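Local coordinates for protein 4-hydroxybenzoyl-CoA Thioesterase (Pseudomonas sp. CBS3, PDB 1LO8) that hydrolyses 4-hydroxybenzoyl-CoA to 4-hydroxybenzoate and coenzyme A, the last step in converting 4-chlorobenzoate to 4-hydroxybenzoate, at residues A[67-72]-A[110-115]. Numbering follows the deposited sequence.
With 4CA (4-hydroxybenzyl coenzyme A), chain B.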
loop_
_atom_site.group_PDB
_atom_site.type_symbol
_atom_site.label_atom_id
_atom_site.label_comp_id
_atom_site.label_asym_id
_atom_site.label_seq_id
_atom_site.Cartn_x
_atom_site.Cartn_y
_atom_site.Cartn_z
ATOM N N SER A 67 2.735 4.799 19.532
ATOM C CA SER A 67 4.133 4.922 19.884
ATOM C C SER A 67 4.885 3.728 19.280
ATOM O O SER A 67 4.396 2.596 19.294
ATOM C CB SER A 67 4.343 5.162 21.372
ATOM O OG SER A 67 3.643 4.193 22.115
ATOM N N PHE A 68 6.043 3.981 18.668
ATOM C CA PHE A 68 6.834 2.952 17.990
ATOM C C PHE A 68 8.050 2.734 18.801
ATOM O O PHE A 68 8.885 3.576 18.833
ATOM C CB PHE A 68 7.172 3.326 16.534
ATOM C CG PHE A 68 5.939 3.712 15.769
ATOM C CD1 PHE A 68 5.475 5.019 15.846
ATOM C CD2 PHE A 68 5.262 2.801 14.964
ATOM C CE1 PHE A 68 4.342 5.387 15.125
ATOM C CE2 PHE A 68 4.096 3.139 14.270
ATOM C CZ PHE A 68 3.672 4.462 14.326
ATOM N N VAL A 69 8.073 1.625 19.504
ATOM C CA VAL A 69 9.086 1.271 20.486
ATOM C C VAL A 69 10.366 0.673 19.972
ATOM O O VAL A 69 11.416 1.002 20.477
ATOM C CB VAL A 69 8.436 0.356 21.536
ATOM C CG1 VAL A 69 9.403 0.066 22.680
ATOM C CG2 VAL A 69 7.114 0.965 22.035
ATOM N N CYS A 70 10.273 -0.257 19.017
ATOM C CA CYS A 70 11.489 -0.832 18.456
ATOM C C CYS A 70 11.208 -1.118 17.003
ATOM O O CYS A 70 10.054 -1.115 16.611
ATOM C CB CYS A 70 12.053 -2.100 19.141
ATOM S SG CYS A 70 11.044 -3.579 18.900
ATOM N N THR A 71 12.236 -1.432 16.223
ATOM C CA THR A 71 11.987 -1.725 14.805
ATOM C C THR A 71 11.623 -3.182 14.548
ATOM O O THR A 71 11.815 -4.083 15.356
ATOM C CB THR A 71 13.224 -1.407 13.978
ATOM O OG1 THR A 71 14.194 -2.375 14.312
ATOM C CG2 THR A 71 13.813 -0.019 14.261
ATOM N N ALA A 72 11.058 -3.428 13.380
ATOM C CA ALA A 72 10.712 -4.767 12.963
ATOM C C ALA A 72 11.077 -4.859 11.485
ATOM O O ALA A 72 11.161 -3.837 10.844
ATOM C CB ALA A 72 9.259 -5.157 13.211
ATOM N N VAL A 110 6.908 -3.835 20.012
ATOM C CA VAL A 110 7.279 -3.151 18.812
ATOM C C VAL A 110 6.534 -1.834 18.789
ATOM O O VAL A 110 7.062 -0.710 18.692
ATOM C CB VAL A 110 6.940 -4.000 17.583
ATOM C CG1 VAL A 110 7.049 -3.199 16.314
ATOM C CG2 VAL A 110 7.863 -5.202 17.449
ATOM N N MET A 111 5.237 -1.970 18.895
ATOM C CA MET A 111 4.433 -0.777 18.901
ATOM C C MET A 111 3.156 -0.965 19.669
ATOM O O MET A 111 2.763 -2.088 19.978
ATOM C CB MET A 111 4.176 -0.132 17.528
ATOM C CG MET A 111 3.371 -0.902 16.534
ATOM S SD MET A 111 1.746 -0.199 16.338
ATOM C CE MET A 111 2.047 1.439 15.652
ATOM N N ARG A 112 2.529 0.155 19.966
ATOM C CA ARG A 112 1.264 0.174 20.680
ATOM C C ARG A 112 0.439 1.318 20.142
ATOM O O ARG A 112 0.965 2.342 19.703
ATOM C CB ARG A 112 1.457 0.270 22.197
ATOM C CG ARG A 112 2.299 1.479 22.580
ATOM C CD ARG A 112 3.417 1.222 23.574
ATOM N NE ARG A 112 4.114 2.496 23.761
ATOM C CZ ARG A 112 3.871 3.347 24.769
ATOM N NH1 ARG A 112 3.054 3.050 25.768
ATOM N NH2 ARG A 112 4.548 4.492 24.836
ATOM N N ALA A 113 -0.869 1.187 20.215
ATOM C CA ALA A 113 -1.632 2.284 19.694
ATOM C C ALA A 113 -3.047 2.231 20.241
ATOM O O ALA A 113 -3.565 1.129 20.409
ATOM C CB ALA A 113 -1.722 2.150 18.160
ATOM N N ASP A 114 -3.642 3.401 20.520
ATOM C CA ASP A 114 -5.021 3.489 20.976
ATOM C C ASP A 114 -5.757 4.181 19.882
ATOM O O ASP A 114 -5.422 5.315 19.529
ATOM C CB ASP A 114 -5.187 4.344 22.243
ATOM C CG ASP A 114 -4.782 3.648 23.501
ATOM O OD1 ASP A 114 -4.644 2.457 23.589
ATOM O OD2 ASP A 114 -4.566 4.463 24.474
ATOM N N GLU A 115 -6.742 3.480 19.355
ATOM C CA GLU A 115 -7.538 4.001 18.281
ATOM C C GLU A 115 -8.905 4.356 18.772
ATOM O O GLU A 115 -9.523 3.519 19.395
ATOM C CB GLU A 115 -7.738 3.009 17.105
ATOM C CG GLU A 115 -6.398 2.701 16.364
ATOM C CD GLU A 115 -6.646 1.763 15.235
ATOM O OE1 GLU A 115 -7.567 0.984 15.256
ATOM O OE2 GLU A 115 -5.745 1.828 14.285
HETATM N N1A 4CA B . 7.443 9.751 22.386
HETATM C C2A 4CA B . 8.168 10.916 22.289
HETATM N N3A 4CA B . 9.434 11.072 22.051
HETATM C C4A 4CA B . 10.037 9.887 21.892
HETATM C C5A 4CA B . 9.455 8.641 21.985
HETATM C C6A 4CA B . 8.063 8.576 22.226
HETATM N N6A 4CA B . 7.350 7.464 22.317
HETATM N N7A 4CA B . 10.405 7.638 21.785
HETATM C C8A 4CA B . 11.553 8.308 21.585
HETATM N N9A 4CA B . 11.375 9.650 21.696
HETATM C C1D 4CA B . 12.413 10.641 21.747
HETATM C C2D 4CA B . 13.234 10.166 22.921
HETATM O O2D 4CA B . 12.801 10.750 24.150
HETATM C C3D 4CA B . 14.566 10.773 22.649
HETATM O O3D 4CA B . 14.557 12.093 23.143
HETATM P P3D 4CA B . 15.352 13.284 23.589
HETATM O O7A 4CA B . 14.821 13.677 24.948
HETATM O O8A 4CA B . 16.816 12.902 23.616
HETATM O O9A 4CA B . 15.163 14.427 22.632
HETATM C C4D 4CA B . 14.660 10.660 21.153
HETATM O O4D 4CA B . 13.273 10.428 20.698
HETATM C C5D 4CA B . 15.578 9.493 20.844
HETATM O O5D 4CA B . 15.067 8.343 21.545
HETATM P P1A 4CA B . 16.105 7.567 22.418
HETATM O O1A 4CA B . 15.329 6.645 23.293
HETATM O O2A 4CA B . 16.787 8.609 23.222
HETATM O O3A 4CA B . 17.134 6.822 21.542
HETATM P P2A 4CA B . 17.168 5.309 20.928
HETATM O O4A 4CA B . 18.238 5.285 19.889
HETATM O O5A 4CA B . 17.539 4.386 22.024
HETATM O O6A 4CA B . 15.730 4.818 20.315
HETATM C CBP 4CA B . 14.851 4.564 18.122
HETATM C CCP 4CA B . 15.422 5.547 19.136
HETATM C CDP 4CA B . 15.921 3.568 17.612
HETATM C CEP 4CA B . 14.188 5.324 16.968
HETATM C CAP 4CA B . 13.820 3.658 18.794
HETATM O OAP 4CA B . 12.707 4.459 19.251
HETATM C C9P 4CA B . 13.051 2.864 17.716
HETATM O O9P 4CA B . 13.562 1.990 17.008
HETATM N N8P 4CA B . 11.656 3.174 17.514
HETATM C C7P 4CA B . 11.128 2.405 16.381
HETATM C C6P 4CA B . 11.172 3.267 15.126
HETATM C C5P 4CA B . 10.301 2.628 14.019
HETATM O O5P 4CA B . 10.435 1.493 13.622
HETATM N N4P 4CA B . 9.200 3.422 13.533
HETATM C C3P 4CA B . 8.443 2.736 12.484
HETATM C C2P 4CA B . 9.117 2.898 11.117
HETATM S S1P 4CA B . 9.437 4.569 10.505
HETATM C C1B 4CA B . 9.969 4.380 8.848
HETATM C C2B 4CA B . 10.714 5.519 8.331
HETATM C C3B 4CA B . 12.126 5.474 8.340
HETATM C C4B 4CA B . 12.861 6.563 7.831
HETATM C C5B 4CA B . 12.177 7.681 7.299
HETATM O O2B 4CA B . 12.880 8.684 6.664
HETATM C C6B 4CA B . 10.756 7.739 7.347
HETATM C C7B 4CA B . 10.015 6.628 7.803
#
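The F68 ring meets M111 obliquely: SD lies 5.4 Å from the ring centroid and 45° off its normal, a Met-aromatic contact, though the methyl CE is modelled too close to the ring for its position to be trusted. The pantetheine amide N4P of 4-hydroxybenzyl-CoA also lies obliquely to this ring, 4.0 Å from F68 CG. On the sheet face with S67 and R112, one face of the R112 guanidinium turns to S67 OG, too tightly modelled to define a bond, while V69 CG2 lies obliquely 3.8 Å from R112 NE. M111 lies alongside F68, pointing the same way, with CG between backbone N and carbonyl carbon (chi1 65°) and further bends at chi2 and chi3. A smaller alanine at F68 would probably leave the M111 thioether without its aromatic partner and open a gap beside the pantetheine arm. Between the backbones, S67 and R112 form a hydrogen-bonded antiparallel pair, S67 N to R112 O at 3.0 Å and R112 N to S67 O at 3.1 Å. Where strand 56-68 ends, V110 O takes two donors: V69 N at 2.7 Å, tilted 22° from the carbonyl plane, and C70 N at 3.3 Å, in that plane on a lone pair. C70 SG then rests on V110 CG2. F68 O accepts a weak hydrogen bond from ligand N8P, while I61 of the second subunit packs on F68. V110 and M111 both face V98, a classic beta bulge, in the curled antiparallel sheet of a hot-dog-fold thioesterase, whose coenzyme A site is shared between subunits.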